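Local coordinates for protein putative sulfatase yidJ (PDB 2QZU) that probably hydrolyses sulfate esters as a metal-dependent arylsulfatase of the sulfatase family, within the wider alkaline phosphatase clan, at residues A359-M368 with V379-L389; L83-V94 with G106-W116. One frame throughout, in Å; residues are numbered along the deposited sequence.

Contact 1 (A359-M368 with V379-L389)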
loop_
_atom_site.group_PDB
_atom_site.type_symbol
_atom_site.label_atom_id
_atom_site.label_comp_id
_atom_site.label_asym_id
_atom_site.label_seq_id
_atom_site.Cartn_x
_atom_site.Cartn_y
_atom_site.Cartn_z
ATOM N N ALA A 359 22.050 -21.715 2.940
ATOM C CA ALA A 359 22.410 -22.626 1.853
ATOM C C ALA A 359 23.128 -23.915 2.255
ATOM O O ALA A 359 23.290 -24.814 1.433
ATOM C CB ALA A 359 23.242 -21.881 0.815
ATOM N N ASP A 360 23.567 -24.005 3.504
ATOM C CA ASP A 360 24.254 -25.209 3.965
ATOM C C ASP A 360 23.275 -26.308 4.352
ATOM O O ASP A 360 23.680 -27.448 4.585
ATOM C CB ASP A 360 25.141 -24.898 5.176
ATOM C CG ASP A 360 26.222 -23.889 4.862
ATOM O OD1 ASP A 360 26.719 -23.886 3.711
ATOM O OD2 ASP A 360 26.585 -23.110 5.772
ATOM N N LEU A 361 21.989 -25.975 4.414
ATOM C CA LEU A 361 20.992 -26.957 4.821
ATOM C C LEU A 361 20.836 -28.178 3.910
ATOM O O LEU A 361 20.469 -29.251 4.386
ATOM C CB LEU A 361 19.638 -26.268 5.046
ATOM C CG LEU A 361 19.639 -25.351 6.279
ATOM C CD1 LEU A 361 18.332 -24.577 6.357
ATOM C CD2 LEU A 361 19.838 -26.182 7.543
ATOM N N TYR A 362 21.128 -28.029 2.619
ATOM C CA TYR A 362 21.026 -29.148 1.675
ATOM C C TYR A 362 21.957 -30.292 2.127
ATOM O O TYR A 362 21.482 -31.359 2.523
ATOM C CB TYR A 362 21.382 -28.658 0.258
ATOM C CG TYR A 362 21.210 -29.637 -0.894
ATOM C CD1 TYR A 362 21.643 -30.963 -0.801
ATOM C CD2 TYR A 362 20.725 -29.194 -2.126
ATOM C CE1 TYR A 362 21.601 -31.816 -1.908
ATOM C CE2 TYR A 362 20.684 -30.030 -3.232
ATOM C CZ TYR A 362 21.121 -31.338 -3.123
ATOM O OH TYR A 362 21.078 -32.158 -4.226
ATOM N N PRO A 363 23.289 -30.083 2.099
ATOM C CA PRO A 363 24.147 -31.193 2.535
ATOM C C PRO A 363 24.021 -31.529 4.024
ATOM O O PRO A 363 24.072 -32.699 4.408
ATOM C CB PRO A 363 25.549 -30.713 2.166
ATOM C CG PRO A 363 25.449 -29.235 2.357
ATOM C CD PRO A 363 24.102 -28.906 1.732
ATOM N N THR A 364 23.849 -30.506 4.855
ATOM C CA THR A 364 23.730 -30.710 6.296
ATOM C C THR A 364 22.546 -31.600 6.674
ATOM O O THR A 364 22.715 -32.588 7.390
ATOM C CB THR A 364 23.621 -29.355 7.035
ATOM O OG1 THR A 364 24.784 -28.566 6.745
ATOM C CG2 THR A 364 23.529 -29.566 8.548
ATOM N N LEU A 365 21.352 -31.265 6.190
ATOM C CA LEU A 365 20.169 -32.062 6.514
ATOM C C LEU A 365 20.243 -33.466 5.917
ATOM O O LEU A 365 19.953 -34.450 6.592
ATOM C CB LEU A 365 18.899 -31.354 6.031
ATOM C CG LEU A 365 18.513 -30.079 6.797
ATOM C CD1 LEU A 365 17.399 -29.345 6.060
ATOM C CD2 LEU A 365 18.069 -30.446 8.210
ATOM N N LEU A 366 20.643 -33.560 4.654
ATOM C CA LEU A 366 20.734 -34.863 4.003
ATOM C C LEU A 366 21.655 -35.820 4.759
ATOM O O LEU A 366 21.321 -36.989 4.936
ATOM C CB LEU A 366 21.216 -34.697 2.559
ATOM C CG LEU A 366 20.227 -35.044 1.439
ATOM C CD1 LEU A 366 18.819 -34.626 1.809
ATOM C CD2 LEU A 366 20.679 -34.373 0.147
ATOM N N SER A 367 22.813 -35.329 5.196
ATOM C CA SER A 367 23.745 -36.174 5.943
ATOM C C SER A 367 23.141 -36.531 7.303
ATOM O O SER A 367 23.245 -37.670 7.751
ATOM C CB SER A 367 25.093 -35.466 6.136
ATOM O OG SER A 367 25.825 -35.410 4.920
HETATM N N MSE A 368 22.507 -35.560 7.956
HETATM C CA MSE A 368 21.882 -35.812 9.254
HETATM C C MSE A 368 20.798 -36.879 9.124
HETATM O O MSE A 368 20.578 -37.672 10.039
HETATM C CB MSE A 368 21.240 -34.535 9.811
HETATM C CG MSE A 368 22.209 -33.489 10.329
HETATM SE SE MSE A 368 21.247 -31.868 10.811
HETATM C CE MSE A 368 20.355 -32.522 12.403
ATOM N N VAL A 379 27.105 -30.169 -5.384
ATOM C CA VAL A 379 26.841 -29.358 -4.194
ATOM C C VAL A 379 28.129 -28.704 -3.679
ATOM O O VAL A 379 29.152 -29.367 -3.492
ATOM C CB VAL A 379 26.175 -30.213 -3.086
ATOM C CG1 VAL A 379 26.119 -29.444 -1.771
ATOM C CG2 VAL A 379 24.764 -30.592 -3.522
ATOM N N GLN A 380 28.061 -27.393 -3.454
ATOM C CA GLN A 380 29.216 -26.608 -3.006
ATOM C C GLN A 380 29.182 -26.123 -1.560
ATOM O O GLN A 380 30.225 -25.797 -0.993
ATOM C CB GLN A 380 29.376 -25.373 -3.897
ATOM C CG GLN A 380 29.503 -25.654 -5.381
ATOM C CD GLN A 380 29.556 -24.370 -6.191
ATOM O OE1 GLN A 380 28.581 -23.615 -6.246
ATOM N NE2 GLN A 380 30.701 -24.112 -6.816
ATOM N N THR A 381 27.994 -26.055 -0.967
ATOM C CA THR A 381 27.868 -25.556 0.399
ATOM C C THR A 381 28.409 -26.493 1.489
ATOM O O THR A 381 28.709 -27.663 1.231
ATOM C CB THR A 381 26.406 -25.166 0.691
ATOM O OG1 THR A 381 25.558 -26.308 0.536
ATOM C CG2 THR A 381 25.953 -24.080 -0.286
ATOM N N PHE A 382 28.541 -25.967 2.705
ATOM C CA PHE A 382 29.088 -26.730 3.830
ATOM C C PHE A 382 28.187 -27.805 4.436
ATOM O O PHE A 382 27.015 -27.560 4.717
ATOM C CB PHE A 382 29.509 -25.788 4.968
ATOM C CG PHE A 382 30.560 -24.782 4.585
ATOM C CD1 PHE A 382 30.198 -23.524 4.103
ATOM C CD2 PHE A 382 31.912 -25.081 4.735
ATOM C CE1 PHE A 382 31.168 -22.579 3.777
ATOM C CE2 PHE A 382 32.889 -24.142 4.412
ATOM C CZ PHE A 382 32.518 -22.887 3.935
ATOM N N ASP A 383 28.749 -28.996 4.635
ATOM C CA ASP A 383 28.028 -30.098 5.264
ATOM C C ASP A 383 28.410 -29.967 6.735
ATOM O O ASP A 383 29.494 -30.387 7.146
ATOM C CB ASP A 383 28.509 -31.454 4.735
ATOM C CG ASP A 383 27.812 -32.626 5.409
ATOM O OD1 ASP A 383 27.255 -32.442 6.513
ATOM O OD2 ASP A 383 27.834 -33.740 4.841
ATOM N N LEU A 384 27.521 -29.378 7.522
ATOM C CA LEU A 384 27.792 -29.157 8.938
ATOM C C LEU A 384 27.008 -30.114 9.830
ATOM O O LEU A 384 26.745 -29.813 10.994
ATOM C CB LEU A 384 27.438 -27.708 9.296
ATOM C CG LEU A 384 28.166 -26.617 8.498
ATOM C CD1 LEU A 384 27.529 -25.259 8.754
ATOM C CD2 LEU A 384 29.634 -26.606 8.878
ATOM N N SER A 385 26.653 -31.271 9.286
ATOM C CA SER A 385 25.875 -32.252 10.036
ATOM C C SER A 385 26.481 -32.650 11.382
ATOM O O SER A 385 25.769 -32.739 12.388
ATOM C CB SER A 385 25.646 -33.500 9.177
ATOM O OG SER A 385 26.872 -34.036 8.716
ATOM N N ASN A 386 27.789 -32.890 11.410
ATOM C CA ASN A 386 28.442 -33.283 12.653
ATOM C C ASN A 386 28.380 -32.161 13.682
ATOM O O ASN A 386 28.074 -32.393 14.856
ATOM C CB ASN A 386 29.899 -33.671 12.395
ATOM C CG ASN A 386 30.591 -34.168 13.646
ATOM O OD1 ASN A 386 31.428 -33.477 14.227
ATOM N ND2 ASN A 386 30.225 -35.368 14.082
ATOM N N GLU A 387 28.676 -30.944 13.230
ATOM C CA GLU A 387 28.642 -29.767 14.088
ATOM C C GLU A 387 27.239 -29.570 14.669
ATOM O O GLU A 387 27.082 -29.302 15.859
ATOM C CB GLU A 387 29.040 -28.519 13.293
ATOM C CG GLU A 387 30.511 -28.415 12.887
ATOM C CD GLU A 387 30.937 -29.436 11.844
ATOM O OE1 GLU A 387 30.093 -29.876 11.035
ATOM O OE2 GLU A 387 32.138 -29.783 11.818
ATOM N N VAL A 388 26.220 -29.700 13.826
ATOM C CA VAL A 388 24.847 -29.527 14.278
ATOM C C VAL A 388 24.441 -30.599 15.293
ATOM O O VAL A 388 23.871 -30.291 16.337
ATOM C CB VAL A 388 23.860 -29.559 13.084
ATOM C CG1 VAL A 388 22.427 -29.555 13.587
ATOM C CG2 VAL A 388 24.101 -28.350 12.186
ATOM N N LEU A 389 24.756 -31.853 14.987
ATOM C CA LEU A 389 24.402 -32.964 15.867
ATOM C C LEU A 389 25.116 -32.969 17.217
ATOM O O LEU A 389 24.486 -33.151 18.259
ATOM C CB LEU A 389 24.676 -34.295 15.162
ATOM C CG LEU A 389 23.808 -34.672 13.958
ATOM C CD1 LEU A 389 24.405 -35.898 13.278
ATOM C CD2 LEU A 389 22.380 -34.951 14.410
#

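Contact 2 (L83-V94 with G106-W116)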
loop_
_atom_site.group_PDB
_atom_site.type_symbol
_atom_site.label_atom_id
_atom_site.label_comp_id
_atom_site.label_asym_id
_atom_site.label_seq_id
_atom_site.Cartn_x
_atom_site.Cartn_y
_atom_site.Cartn_z
ATOM N N LEU A 83 19.452 -22.667 -1.489
ATOM C CA LEU A 83 18.920 -23.685 -0.594
ATOM C C LEU A 83 18.560 -24.959 -1.351
ATOM O O LEU A 83 18.952 -26.056 -0.962
ATOM C CB LEU A 83 17.670 -23.170 0.124
ATOM C CG LEU A 83 16.890 -24.241 0.895
ATOM C CD1 LEU A 83 17.746 -24.779 2.038
ATOM C CD2 LEU A 83 15.600 -23.643 1.430
HETATM N N MSE A 84 17.819 -24.814 -2.441
HETATM C CA MSE A 84 17.392 -25.976 -3.206
HETATM C C MSE A 84 18.499 -26.733 -3.944
HETATM O O MSE A 84 18.465 -27.963 -4.012
HETATM C CB MSE A 84 16.294 -25.582 -4.196
HETATM C CG MSE A 84 15.051 -24.963 -3.559
HETATM SE SE MSE A 84 14.333 -25.954 -2.039
HETATM C CE MSE A 84 13.446 -24.475 -1.153
ATOM N N THR A 85 19.480 -26.008 -4.478
ATOM C CA THR A 85 20.569 -26.627 -5.234
ATOM C C THR A 85 21.847 -26.918 -4.450
ATOM O O THR A 85 22.655 -27.755 -4.866
ATOM C CB THR A 85 20.992 -25.749 -6.429
ATOM O OG1 THR A 85 21.564 -24.528 -5.946
ATOM C CG2 THR A 85 19.799 -25.427 -7.312
ATOM N N GLY A 86 22.043 -26.218 -3.340
ATOM C CA GLY A 86 23.255 -26.412 -2.561
ATOM C C GLY A 86 24.457 -25.811 -3.279
ATOM O O GLY A 86 25.605 -26.141 -2.976
HETATM N N MSE A 87 24.192 -24.927 -4.237
HETATM C CA MSE A 87 25.248 -24.274 -5.005
HETATM C C MSE A 87 25.217 -22.773 -4.771
HETATM O O MSE A 87 24.170 -22.208 -4.463
HETATM C CB MSE A 87 25.073 -24.546 -6.502
HETATM C CG MSE A 87 25.089 -26.025 -6.877
HETATM SE SE MSE A 87 24.901 -26.306 -8.793
HETATM C CE MSE A 87 23.054 -26.869 -8.860
ATOM N N TYR A 88 26.364 -22.121 -4.913
ATOM C CA TYR A 88 26.397 -20.681 -4.735
ATOM C C TYR A 88 25.703 -20.074 -5.971
ATOM O O TYR A 88 25.488 -20.773 -6.959
ATOM C CB TYR A 88 27.849 -20.256 -4.481
ATOM C CG TYR A 88 28.292 -20.763 -3.112
ATOM C CD1 TYR A 88 27.763 -20.206 -1.941
ATOM C CD2 TYR A 88 29.140 -21.867 -2.982
ATOM C CE1 TYR A 88 28.058 -20.737 -0.684
ATOM C CE2 TYR A 88 29.440 -22.409 -1.728
ATOM C CZ TYR A 88 28.893 -21.838 -0.583
ATOM O OH TYR A 88 29.163 -22.381 0.658
ATOM N N PRO A 89 25.332 -18.779 -5.935
ATOM C CA PRO A 89 24.632 -18.145 -7.064
ATOM C C PRO A 89 25.017 -18.394 -8.524
ATOM O O PRO A 89 24.136 -18.644 -9.348
ATOM C CB PRO A 89 24.634 -16.658 -6.692
ATOM C CG PRO A 89 25.811 -16.514 -5.802
ATOM C CD PRO A 89 25.786 -17.763 -4.968
ATOM N N ILE A 90 26.297 -18.331 -8.861
ATOM C CA ILE A 90 26.685 -18.559 -10.248
ATOM C C ILE A 90 26.251 -19.949 -10.710
ATOM O O ILE A 90 25.694 -20.108 -11.801
ATOM C CB ILE A 90 28.208 -18.402 -10.439
ATOM C CG1 ILE A 90 28.648 -17.022 -9.942
ATOM C CG2 ILE A 90 28.568 -18.572 -11.914
ATOM C CD1 ILE A 90 27.899 -15.865 -10.590
ATOM N N GLY A 91 26.488 -20.944 -9.860
ATOM C CA GLY A 91 26.119 -22.311 -10.186
ATOM C C GLY A 91 24.630 -22.594 -10.141
ATOM O O GLY A 91 24.115 -23.357 -10.958
ATOM N N SER A 92 23.928 -21.981 -9.191
ATOM C CA SER A 92 22.487 -22.187 -9.054
ATOM C C SER A 92 21.743 -21.493 -10.188
ATOM O O SER A 92 20.602 -21.839 -10.494
ATOM C CB SER A 92 21.992 -21.619 -7.723
ATOM O OG SER A 92 21.861 -20.207 -7.806
ATOM N N LYS A 93 22.404 -20.505 -10.790
ATOM C CA LYS A 93 21.855 -19.713 -11.887
ATOM C C LYS A 93 20.844 -18.653 -11.446
ATOM O O LYS A 93 20.434 -17.817 -12.247
ATOM C CB LYS A 93 21.228 -20.627 -12.949
ATOM C CG LYS A 93 22.252 -21.469 -13.686
ATOM C CD LYS A 93 21.597 -22.391 -14.699
ATOM C CE LYS A 93 22.639 -23.234 -15.416
ATOM N NZ LYS A 93 23.429 -24.048 -14.454
ATOM N N VAL A 94 20.450 -18.685 -10.175
ATOM C CA VAL A 94 19.490 -17.712 -9.657
ATOM C C VAL A 94 20.282 -16.546 -9.066
ATOM O O VAL A 94 20.519 -16.462 -7.858
ATOM C CB VAL A 94 18.580 -18.345 -8.583
ATOM C CG1 VAL A 94 17.437 -17.391 -8.250
ATOM C CG2 VAL A 94 18.028 -19.671 -9.097
ATOM N N GLY A 106 17.603 -16.075 -17.979
ATOM C CA GLY A 106 17.492 -17.413 -17.424
ATOM C C GLY A 106 17.597 -17.482 -15.913
ATOM O O GLY A 106 18.095 -18.467 -15.355
ATOM N N VAL A 107 17.127 -16.440 -15.241
ATOM C CA VAL A 107 17.183 -16.412 -13.788
ATOM C C VAL A 107 16.014 -17.200 -13.193
ATOM O O VAL A 107 14.923 -16.670 -12.983
ATOM C CB VAL A 107 17.186 -14.949 -13.276
ATOM C CG1 VAL A 107 17.235 -14.913 -11.758
ATOM C CG2 VAL A 107 18.389 -14.213 -13.850
ATOM N N GLU A 108 16.249 -18.489 -12.959
ATOM C CA GLU A 108 15.249 -19.379 -12.371
ATOM C C GLU A 108 15.910 -20.720 -12.069
ATOM O O GLU A 108 16.996 -21.015 -12.570
ATOM C CB GLU A 108 14.056 -19.592 -13.322
ATOM C CG GLU A 108 14.386 -20.346 -14.609
ATOM C CD GLU A 108 13.145 -20.722 -15.421
ATOM O OE1 GLU A 108 12.019 -20.320 -15.050
ATOM O OE2 GLU A 108 13.301 -21.425 -16.440
ATOM N N LEU A 109 15.256 -21.531 -11.247
ATOM C CA LEU A 109 15.791 -22.839 -10.895
ATOM C C LEU A 109 15.758 -23.725 -12.136
ATOM O O LEU A 109 14.757 -23.772 -12.843
ATOM C CB LEU A 109 14.943 -23.470 -9.787
ATOM C CG LEU A 109 15.405 -24.818 -9.229
ATOM C CD1 LEU A 109 16.779 -24.674 -8.594
ATOM C CD2 LEU A 109 14.398 -25.310 -8.196
ATOM N N SER A 110 16.855 -24.425 -12.397
ATOM C CA SER A 110 16.922 -25.303 -13.557
ATOM C C SER A 110 16.090 -26.558 -13.322
ATOM O O SER A 110 16.130 -27.141 -12.240
ATOM C CB SER A 110 18.375 -25.701 -13.832
ATOM O OG SER A 110 18.456 -26.591 -14.932
ATOM N N GLN A 111 15.332 -26.966 -14.332
ATOM C CA GLN A 111 14.523 -28.173 -14.216
ATOM C C GLN A 111 15.454 -29.377 -14.044
ATOM O O GLN A 111 15.078 -30.384 -13.445
ATOM C CB GLN A 111 13.654 -28.348 -15.468
ATOM C CG GLN A 111 12.850 -29.641 -15.501
ATOM C CD GLN A 111 11.933 -29.731 -16.709
ATOM O OE1 GLN A 111 11.396 -30.798 -17.018
ATOM N NE2 GLN A 111 11.741 -28.608 -17.393
ATOM N N ASN A 112 16.677 -29.253 -14.558
ATOM C CA ASN A 112 17.666 -30.327 -14.470
ATOM C C ASN A 112 18.507 -30.298 -13.201
ATOM O O ASN A 112 19.315 -31.197 -12.970
ATOM C CB ASN A 112 18.603 -30.286 -15.679
ATOM C CG ASN A 112 17.872 -30.488 -16.987
ATOM O OD1 ASN A 112 17.134 -31.460 -17.155
ATOM N ND2 ASN A 112 18.078 -29.573 -17.928
ATOM N N ALA A 113 18.336 -29.267 -12.383
ATOM C CA ALA A 113 19.104 -29.175 -11.148
ATOM C C ALA A 113 18.696 -30.297 -10.199
ATOM O O ALA A 113 17.510 -30.563 -10.009
ATOM C CB ALA A 113 18.878 -27.820 -10.482
ATOM N N ARG A 114 19.687 -30.962 -9.616
ATOM C CA ARG A 114 19.434 -32.044 -8.672
ATOM C C ARG A 114 19.292 -31.414 -7.288
ATOM O O ARG A 114 20.287 -31.131 -6.617
ATOM C CB ARG A 114 20.606 -33.029 -8.687
ATOM C CG ARG A 114 20.479 -34.191 -7.720
ATOM C CD ARG A 114 19.438 -35.185 -8.171
ATOM N NE ARG A 114 19.402 -36.369 -7.313
ATOM C CZ ARG A 114 18.494 -37.331 -7.426
ATOM N NH1 ARG A 114 17.557 -37.241 -8.360
ATOM N NH2 ARG A 114 18.513 -38.373 -6.607
ATOM N N CYS A 115 18.054 -31.192 -6.866
ATOM C CA CYS A 115 17.790 -30.573 -5.570
ATOM C C CYS A 115 17.606 -31.601 -4.458
ATOM O O CYS A 115 17.341 -32.770 -4.731
ATOM C CB CYS A 115 16.556 -29.679 -5.680
ATOM S SG CYS A 115 16.771 -28.370 -6.917
ATOM N N TRP A 116 17.734 -31.171 -3.204
ATOM C CA TRP A 116 17.587 -32.112 -2.095
ATOM C C TRP A 116 16.214 -32.764 -2.069
ATOM O O TRP A 116 16.071 -33.890 -1.589
ATOM C CB TRP A 116 17.874 -31.453 -0.736
ATOM C CG TRP A 116 17.030 -30.254 -0.402
ATOM C CD1 TRP A 116 17.327 -28.945 -0.662
ATOM C CD2 TRP A 116 15.769 -30.252 0.277
ATOM N NE1 TRP A 116 16.333 -28.129 -0.181
ATOM C CE2 TRP A 116 15.362 -28.904 0.400
ATOM C CE3 TRP A 116 14.940 -31.258 0.796
ATOM C CZ2 TRP A 116 14.162 -28.533 1.021
ATOM C CZ3 TRP A 116 13.741 -30.888 1.417
ATOM C CH2 TRP A 116 13.367 -29.536 1.520
HETATM O O HOH W 1 22.548 -29.391 -7.100
HETATM O O HOH W 2 19.418 -24.243 -11.176
#

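Contact 1 (A359-M368 with V379-L389)
Thr-364 OG1 is held between the two segments: it takes the backbone hydrogen of Leu-384 N at 3.0 Å, nearly straight (168°), and gives its own to Asp-360 O at 2.7 Å, from above that carbonyl's plane. Its CG2 lies against Val-388 CG2. One turn further on, Ser-367 OG donates to Asp-383 OD2 at 2.6 Å, on the syn side but tilted out of the carboxylate plane. The other oxygen, OD1, accepts from both Ser-385 OG and Ser-385 N, restraining the carboxylate's rotation. Phe-382 N meets Asp-360 OD1 from above the carboxylate plane (2.9 Å), while Asp-360 OD2 turns to Gln-399 and Ala-357. Thr-381 OG1 donates to Ala-359 O. Val-379 CG2 sits over one face of the Tyr-362 ring, displaced toward its rim, 3.9 Å from the centroid, a CH-pi contact. The selenium of Met-368, a selenomethionine, reaches Val-388 CG1, and a bend at chi3 (71°) takes CE on to Leu-389 CD2. The contact as a whole packs two consecutive helices, their short segments crossing at -67° and an Asx turn at Asp-383 leading into the second, beside the central mixed sheet of the sulfatase fold, where Met-368 and Val-388 touch Leu-340 of strand 338-341.

Contact 2 (L83-V94 with G106-W116)
Met-84, a selenomethionine, lays its selenium obliquely against the indole of Trp-116, SE standing 4.4 Å from the centroid of the five-membered ring and 56° off its normal. A bend at chi2 (-49°) brings the selenium to the ring in this Met-aromatic contact. Leu-83 O approaches the same indole at its edge, in the ring plane, 3.3 Å from CD1. Trp-116 N makes a weak hydrogen bond to Met-84 O at 3.4 Å, and Cys-115 CA adds a CA-H...O contact, so Met-84 O meets the chain at the N-cap residue Cys-115 and the first residue of helix 116-122. Next along, Thr-85 CG2 and Leu-109 CD1 are squeezed to 3.4 Å, inside normal carbon-carbon contact, the two side chains running antiparallel. Thr-85 OG1 bonds to Gly-81 O, one turn back in helix 76-85, and accepts from Met-87 N in an ST turn. Two waters bridge the backbones: one donates to Thr-85 O and Arg-114 O; the other, 2.8 Å from both Ser-92 O and Ser-110 N, donates to the former and accepts from the latter. Val-94 CG2 rests on the Glu-108 carbonyl carbon at 3.8 Å. A long loop thus returns, through water bridges and apolar contacts, to the C-terminal end of helix 76-85, which starts at Ser-76, an unmodified serine here and the predicted site of formylglycine (3-oxoalanine) formation in this sulfatase.

Both contacts are largely buried, and their centres lie about 17 Å apart. Contact 1 ties helix 361-368 and the residues just before it to the loop ahead of helix 385-390 by direct side-chain hydrogen bonds, the helices themselves only packing; contact 2 sets a loop without regular structure against helix ends, relying on water bridges, one weak direct bond and apolar packing, with exposed residues at its Lys-93 and Gly-106 end. They meet through Tyr-362, whose OH lies 2.7 Å from Arg-114 O, a probable hydrogen bond, and whose ring packs edge-to-face with Trp-116. Phe-32 of strand 29-35 touches Leu-361 and Leu-365 of helix 361-368 and also Leu-83 of helix 76-85, so one strand lies against both helices.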